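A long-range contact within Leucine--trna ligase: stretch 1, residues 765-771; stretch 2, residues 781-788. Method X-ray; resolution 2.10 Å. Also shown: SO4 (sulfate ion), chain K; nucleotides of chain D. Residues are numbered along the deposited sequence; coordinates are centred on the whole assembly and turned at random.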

ATOM      1  N   ILE B 765     -35.665 -27.857   6.449  1.00 29.62           N
ATOM      2  CA  ILE B 765     -36.400 -28.857   7.185  1.00 26.75           C
ATOM      3  C   ILE B 765     -35.437 -29.888   7.832  1.00 29.28           C
ATOM      4  O   ILE B 765     -35.563 -30.173   8.993  1.00 26.04           O
ATOM      5  CB  ILE B 765     -37.420 -29.556   6.235  1.00 28.84           C
ATOM      6  CG1 ILE B 765     -38.346 -28.512   5.560  1.00 29.10           C
ATOM      7  CG2 ILE B 765     -38.265 -30.527   7.021  1.00 27.78           C
ATOM      8  CD1 ILE B 765     -38.958 -27.475   6.525  1.00 30.59           C
ATOM      9  N   ARG B 766     -34.475 -30.432   7.092  1.00 29.69           N
ATOM     10  CA  ARG B 766     -33.563 -31.493   7.595  1.00 26.99           C
ATOM     11  C   ARG B 766     -32.571 -31.780   6.473  1.00 28.24           C
ATOM     12  O   ARG B 766     -32.620 -31.169   5.413  1.00 30.98           O
ATOM     13  CB  ARG B 766     -34.297 -32.789   7.954  1.00 28.15           C
ATOM     14  CG  ARG B 766     -35.057 -33.442   6.795  1.00 30.99           C
ATOM     15  CD  ARG B 766     -35.569 -34.827   7.161  1.00 31.69           C
ATOM     16  NE  ARG B 766     -34.462 -35.790   7.158  1.00 33.57           N
ATOM     17  CZ  ARG B 766     -34.559 -37.097   7.355  1.00 35.91           C
ATOM     18  NH1 ARG B 766     -35.720 -37.706   7.613  1.00 35.42           N
ATOM     19  NH2 ARG B 766     -33.448 -37.808   7.283  1.00 33.20           N
ATOM     20  N   THR B 767     -31.694 -32.719   6.688  1.00 28.73           N
ATOM     21  CA  THR B 767     -30.805 -33.203   5.658  1.00 32.99           C
ATOM     22  C   THR B 767     -31.111 -34.659   5.413  1.00 31.57           C
ATOM     23  O   THR B 767     -31.747 -35.318   6.218  1.00 37.61           O
ATOM     24  CB  THR B 767     -29.307 -33.114   6.059  1.00 32.47           C
ATOM     25  OG1 THR B 767     -29.040 -33.990   7.172  1.00 39.43           O
ATOM     26  CG2 THR B 767     -28.920 -31.752   6.449  1.00 36.08           C
ATOM     27  N   MET B 768     -30.595 -35.126   4.298  1.00 32.35           N
ATOM     28  CA  MET B 768     -30.839 -36.426   3.745  1.00 39.57           C
ATOM     29  C   MET B 768     -29.461 -36.846   3.166  1.00 40.23           C
ATOM     30  O   MET B 768     -28.764 -36.052   2.550  1.00 37.04           O
ATOM     31  CB  MET B 768     -31.881 -36.203   2.648  1.00 41.82           C
ATOM     32  CG  MET B 768     -32.205 -37.321   1.731  1.00 46.73           C
ATOM     33  SD  MET B 768     -33.184 -36.747   0.339  1.00 51.01           S
ATOM     34  CE  MET B 768     -32.149 -35.581  -0.523  1.00 59.21           C
ATOM     35  N   THR B 769     -29.059 -38.067   3.421  1.00 40.47           N
ATOM     36  CA  THR B 769     -27.848 -38.644   2.833  1.00 41.74           C
ATOM     37  C   THR B 769     -28.235 -39.541   1.684  1.00 42.77           C
ATOM     38  O   THR B 769     -29.061 -40.447   1.865  1.00 40.07           O
ATOM     39  CB  THR B 769     -27.111 -39.444   3.894  1.00 41.91           C
ATOM     40  OG1 THR B 769     -26.843 -38.552   4.967  1.00 50.21           O
ATOM     41  CG2 THR B 769     -25.785 -39.997   3.381  1.00 46.36           C
ATOM     42  N   ILE B 770     -27.677 -39.288   0.506  1.00 37.98           N
ATOM     43  CA  ILE B 770     -27.973 -40.103  -0.671  1.00 38.60           C
ATOM     44  C   ILE B 770     -26.665 -40.460  -1.385  1.00 40.95           C
ATOM     45  O   ILE B 770     -25.714 -39.732  -1.253  1.00 36.64           O
ATOM     46  CB  ILE B 770     -28.835 -39.325  -1.697  1.00 38.67           C
ATOM     47  CG1 ILE B 770     -28.346 -37.888  -1.835  1.00 38.31           C
ATOM     48  CG2 ILE B 770     -30.296 -39.347  -1.251  1.00 42.58           C
ATOM     49  CD1 ILE B 770     -28.770 -37.194  -3.095  1.00 42.07           C
ATOM     50  N   PRO B 771     -26.653 -41.513  -2.201  1.00 38.11           N
ATOM     51  CA  PRO B 771     -25.566 -41.774  -3.142  1.00 37.62           C
ATOM     52  C   PRO B 771     -25.349 -40.635  -4.073  1.00 41.33           C
ATOM     53  O   PRO B 771     -26.313 -39.967  -4.452  1.00 40.81           O
ATOM     54  CB  PRO B 771     -26.060 -42.951  -3.986  1.00 40.34           C
ATOM     55  CG  PRO B 771     -27.226 -43.546  -3.250  1.00 37.78           C
ATOM     56  CD  PRO B 771     -27.743 -42.513  -2.284  1.00 39.89           C
ATOM     57  N   SER B 781     -37.965 -38.312  -5.524  1.00 32.01           N
ATOM     58  CA  SER B 781     -38.750 -39.401  -4.941  1.00 36.80           C
ATOM     59  C   SER B 781     -38.234 -39.755  -3.499  1.00 33.38           C
ATOM     60  O   SER B 781     -39.024 -39.916  -2.568  1.00 29.25           O
ATOM     61  CB  SER B 781     -38.718 -40.602  -5.908  1.00 38.26           C
ATOM     62  OG  SER B 781     -38.866 -41.758  -5.185  1.00 46.36           O
ATOM     63  N   THR B 782     -36.919 -39.759  -3.299  1.00 33.39           N
ATOM     64  CA  THR B 782     -36.359 -39.986  -1.963  1.00 34.90           C
ATOM     65  C   THR B 782     -36.716 -38.870  -0.963  1.00 31.88           C
ATOM     66  O   THR B 782     -37.073 -39.160   0.201  1.00 31.35           O
ATOM     67  CB  THR B 782     -34.830 -40.182  -2.032  1.00 37.84           C
ATOM     68  OG1 THR B 782     -34.584 -41.257  -2.934  1.00 36.95           O
ATOM     69  CG2 THR B 782     -34.213 -40.529  -0.629  1.00 36.48           C
ATOM     70  N   VAL B 783     -36.680 -37.637  -1.425  1.00 26.99           N
ATOM     71  CA  VAL B 783     -37.027 -36.449  -0.615  1.00 29.50           C
ATOM     72  C   VAL B 783     -38.517 -36.488  -0.197  1.00 28.64           C
ATOM     73  O   VAL B 783     -38.850 -36.217   0.949  1.00 25.92           O
ATOM     74  CB  VAL B 783     -36.732 -35.088  -1.323  1.00 34.10           C
ATOM     75  CG1 VAL B 783     -37.072 -33.917  -0.423  1.00 38.80           C
ATOM     76  CG2 VAL B 783     -35.268 -34.957  -1.685  1.00 41.92           C
ATOM     77  N   LEU B 784     -39.397 -36.832  -1.124  1.00 31.62           N
ATOM     78  CA  LEU B 784     -40.847 -36.803  -0.874  1.00 30.41           C
ATOM     79  C   LEU B 784     -41.235 -37.881   0.087  1.00 27.42           C
ATOM     80  O   LEU B 784     -42.208 -37.727   0.770  1.00 32.93           O
ATOM     81  CB  LEU B 784     -41.691 -36.898  -2.151  1.00 30.31           C
ATOM     82  CG  LEU B 784     -41.475 -35.713  -3.089  1.00 29.42           C
ATOM     83  CD1 LEU B 784     -42.167 -35.956  -4.429  1.00 28.93           C
ATOM     84  CD2 LEU B 784     -41.915 -34.445  -2.423  1.00 32.17           C
ATOM     85  N   ALA B 785     -40.425 -38.914   0.172  1.00 29.26           N
ATOM     86  CA  ALA B 785     -40.590 -39.966   1.137  1.00 29.96           C
ATOM     87  C   ALA B 785     -40.125 -39.678   2.543  1.00 31.02           C
ATOM     88  O   ALA B 785     -40.561 -40.351   3.429  1.00 34.73           O
ATOM     89  CB  ALA B 785     -39.892 -41.227   0.630  1.00 35.61           C
ATOM     90  N   LEU B 786     -39.300 -38.669   2.795  1.00 28.56           N
ATOM     91  CA  LEU B 786     -38.918 -38.369   4.158  1.00 28.68           C
ATOM     92  C   LEU B 786     -40.129 -38.047   5.039  1.00 29.35           C
ATOM     93  O   LEU B 786     -41.041 -37.350   4.600  1.00 26.81           O
ATOM     94  CB  LEU B 786     -37.974 -37.180   4.204  1.00 27.98           C
ATOM     95  CG  LEU B 786     -36.698 -37.321   3.373  1.00 26.74           C
ATOM     96  CD1 LEU B 786     -35.976 -35.978   3.348  1.00 28.90           C
ATOM     97  CD2 LEU B 786     -35.824 -38.435   3.963  1.00 28.23           C
ATOM     98  N   PRO B 787     -40.135 -38.527   6.287  1.00 26.35           N
ATOM     99  CA  PRO B 787     -41.342 -38.295   7.071  1.00 27.36           C
ATOM    100  C   PRO B 787     -41.747 -36.867   7.269  1.00 27.52           C
ATOM    101  O   PRO B 787     -42.947 -36.536   7.276  1.00 27.68           O
ATOM    102  CB  PRO B 787     -40.986 -38.906   8.439  1.00 25.30           C
ATOM    103  CG  PRO B 787     -40.096 -40.036   8.100  1.00 28.49           C
ATOM    104  CD  PRO B 787     -39.311 -39.612   6.867  1.00 29.14           C
ATOM    105  N   GLU B 788     -40.750 -36.028   7.503  1.00 26.38           N
ATOM    106  CA  GLU B 788     -40.932 -34.633   7.737  1.00 26.99           C
ATOM    107  C   GLU B 788     -41.513 -33.955   6.521  1.00 24.81           C
ATOM    108  O   GLU B 788     -42.345 -33.071   6.645  1.00 25.13           O
ATOM    109  CB  GLU B 788     -39.580 -33.967   8.038  1.00 28.90           C
ATOM    110  CG  GLU B 788     -39.043 -34.204   9.421  1.00 28.94           C
ATOM    111  CD  GLU B 788     -38.167 -35.458   9.506  1.00 32.28           C
ATOM    112  OE1 GLU B 788     -38.028 -36.229   8.491  1.00 32.21           O
ATOM    113  OE2 GLU B 788     -37.648 -35.669  10.607  1.00 36.78           O
TER
HETATM  114  S   SO4 K1820     -30.252 -39.521   6.686  1.00 77.08           S
HETATM  115  O1  SO4 K1820     -30.573 -38.224   7.342  1.00 61.17           O
HETATM  116  O2  SO4 K1820     -30.907 -39.741   5.360  1.00 61.12           O
HETATM  117  O3  SO4 K1820     -30.545 -40.629   7.632  1.00 79.04           O
HETATM  118  O4  SO4 K1820     -28.784 -39.498   6.472  1.00 93.30           O
ATOM    119  P     U D  20     -26.234 -23.526   2.872  1.00 36.67           P
ATOM    120  OP1   U D  20     -26.573 -22.266   3.573  1.00 37.99           O
ATOM    121  OP2   U D  20     -24.869 -24.004   2.787  1.00 38.53           O
ATOM    122  O5'   U D  20     -27.092 -24.732   3.434  1.00 38.17           O
ATOM    123  C5'   U D  20     -28.493 -24.557   3.698  1.00 32.85           C
ATOM    124  C4'   U D  20     -28.776 -24.980   5.110  1.00 32.57           C
ATOM    125  O4'   U D  20     -28.458 -26.390   5.229  1.00 30.72           O
ATOM    126  C3'   U D  20     -27.966 -24.263   6.188  1.00 32.81           C
ATOM    127  O3'   U D  20     -28.776 -24.038   7.342  1.00 30.43           O
ATOM    128  C2'   U D  20     -26.847 -25.263   6.493  1.00 33.18           C
ATOM    129  O2'   U D  20     -26.299 -25.144   7.777  1.00 32.04           O
ATOM    130  C1'   U D  20     -27.578 -26.597   6.317  1.00 33.09           C
ATOM    131  N1    U D  20     -26.689 -27.716   5.978  1.00 28.22           N
ATOM    132  C2    U D  20     -26.574 -28.749   6.874  1.00 29.52           C
ATOM    133  O2    U D  20     -27.210 -28.798   7.903  1.00 33.78           O
ATOM    134  N3    U D  20     -25.708 -29.746   6.500  1.00 34.72           N
ATOM    135  C4    U D  20     -24.956 -29.812   5.347  1.00 34.18           C
ATOM    136  O4    U D  20     -24.239 -30.789   5.145  1.00 45.19           O
ATOM    137  C5    U D  20     -25.132 -28.709   4.463  1.00 32.93           C
ATOM    138  C6    U D  20     -25.957 -27.710   4.810  1.00 37.77           C

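The strongest link between the two stretches is a salt bridge between the strand and the start of the second helical segment. NH1 of R766 donates a hydrogen bond to OE1 of E788 over 2.9 Å, with an N-H...acceptor angle of 157°, so charge attraction and a well-directed hydrogen bond coincide. The carboxylate oxygen lies at the guanidinium edge, near its plane, where the N-H groups point. E788 reaches this position with chi1 in m and chi2 near 90°, its CA-to-CB bond directed toward the strand.

The arginine is also anchored within its own strand. Both NE and NH2 of R766 donate to the carbonyl oxygen of T767, with NE to O at 2.9 Å and NH2 to O at 3.2 Å, while NH1 serves the glutamate. In this arrangement the side chain has chi1 in p, chi2 in t and chi3 in m. A sulfate ion, probably from the crystallisation liquor, completes the surroundings: R766 NH2 makes a weak hydrogen bond to sulfate O1 at 2.9 Å. T769 holds the same ion, its backbone N donating to O2 at 3.2 Å and its OG1 to O4 at 2.6 Å. The CA-to-CB bond of T769, like that of T767, points away from the second stretch, as expected from the alternation of side chains along a strand.

L786 joins this polar cluster to the apolar packing. Its CD2 lies over one face of the R766 guanidinium, 3.7 Å from NH1, so an aliphatic group covers the flat surface while the edge remains available to polar partners. CD1 of L786 lies 4.2 Å from CB of M768, so the leucine side chain packs against both residues. L786 occupies the N-cap position, directly before the helical segment beginning at P787, and its CA-to-CB bond points toward the strand.

Farther along the strand, M768 provides the main apolar contact with the helix. It is buried; chi1 and chi2 of M768 are both t, which carries SD out toward the helix, and chi3 in p turns CE so that it lies 3.4 Å from CG2 of V783; SD lies 4.0 Å from CG2 of T782. The long, unbranched methionine suits a place where the CA atoms of M768 and V783 are 7.6 Å apart. The CA-to-CB bond of V783, also buried, points sideways, but the side chain still offers a methyl to the contact. T782 turns CG2 to the strand, where it also meets CG2 of I770 at 4.1 Å, while its hydroxyl is hydrogen-bonded elsewhere in the structure. At the other end of the strand segment, CG2 of I765 packs against CB of E788 at 3.8 Å, adding an apolar contact beside the salt bridge.

Together the stretches bury 381 Å², with R766 and M768 contributing the largest shares. The strand and the helix of residues 781-785 run at 138° to one another, their axes approaching to 10.0 Å, and side chains bridge this separation.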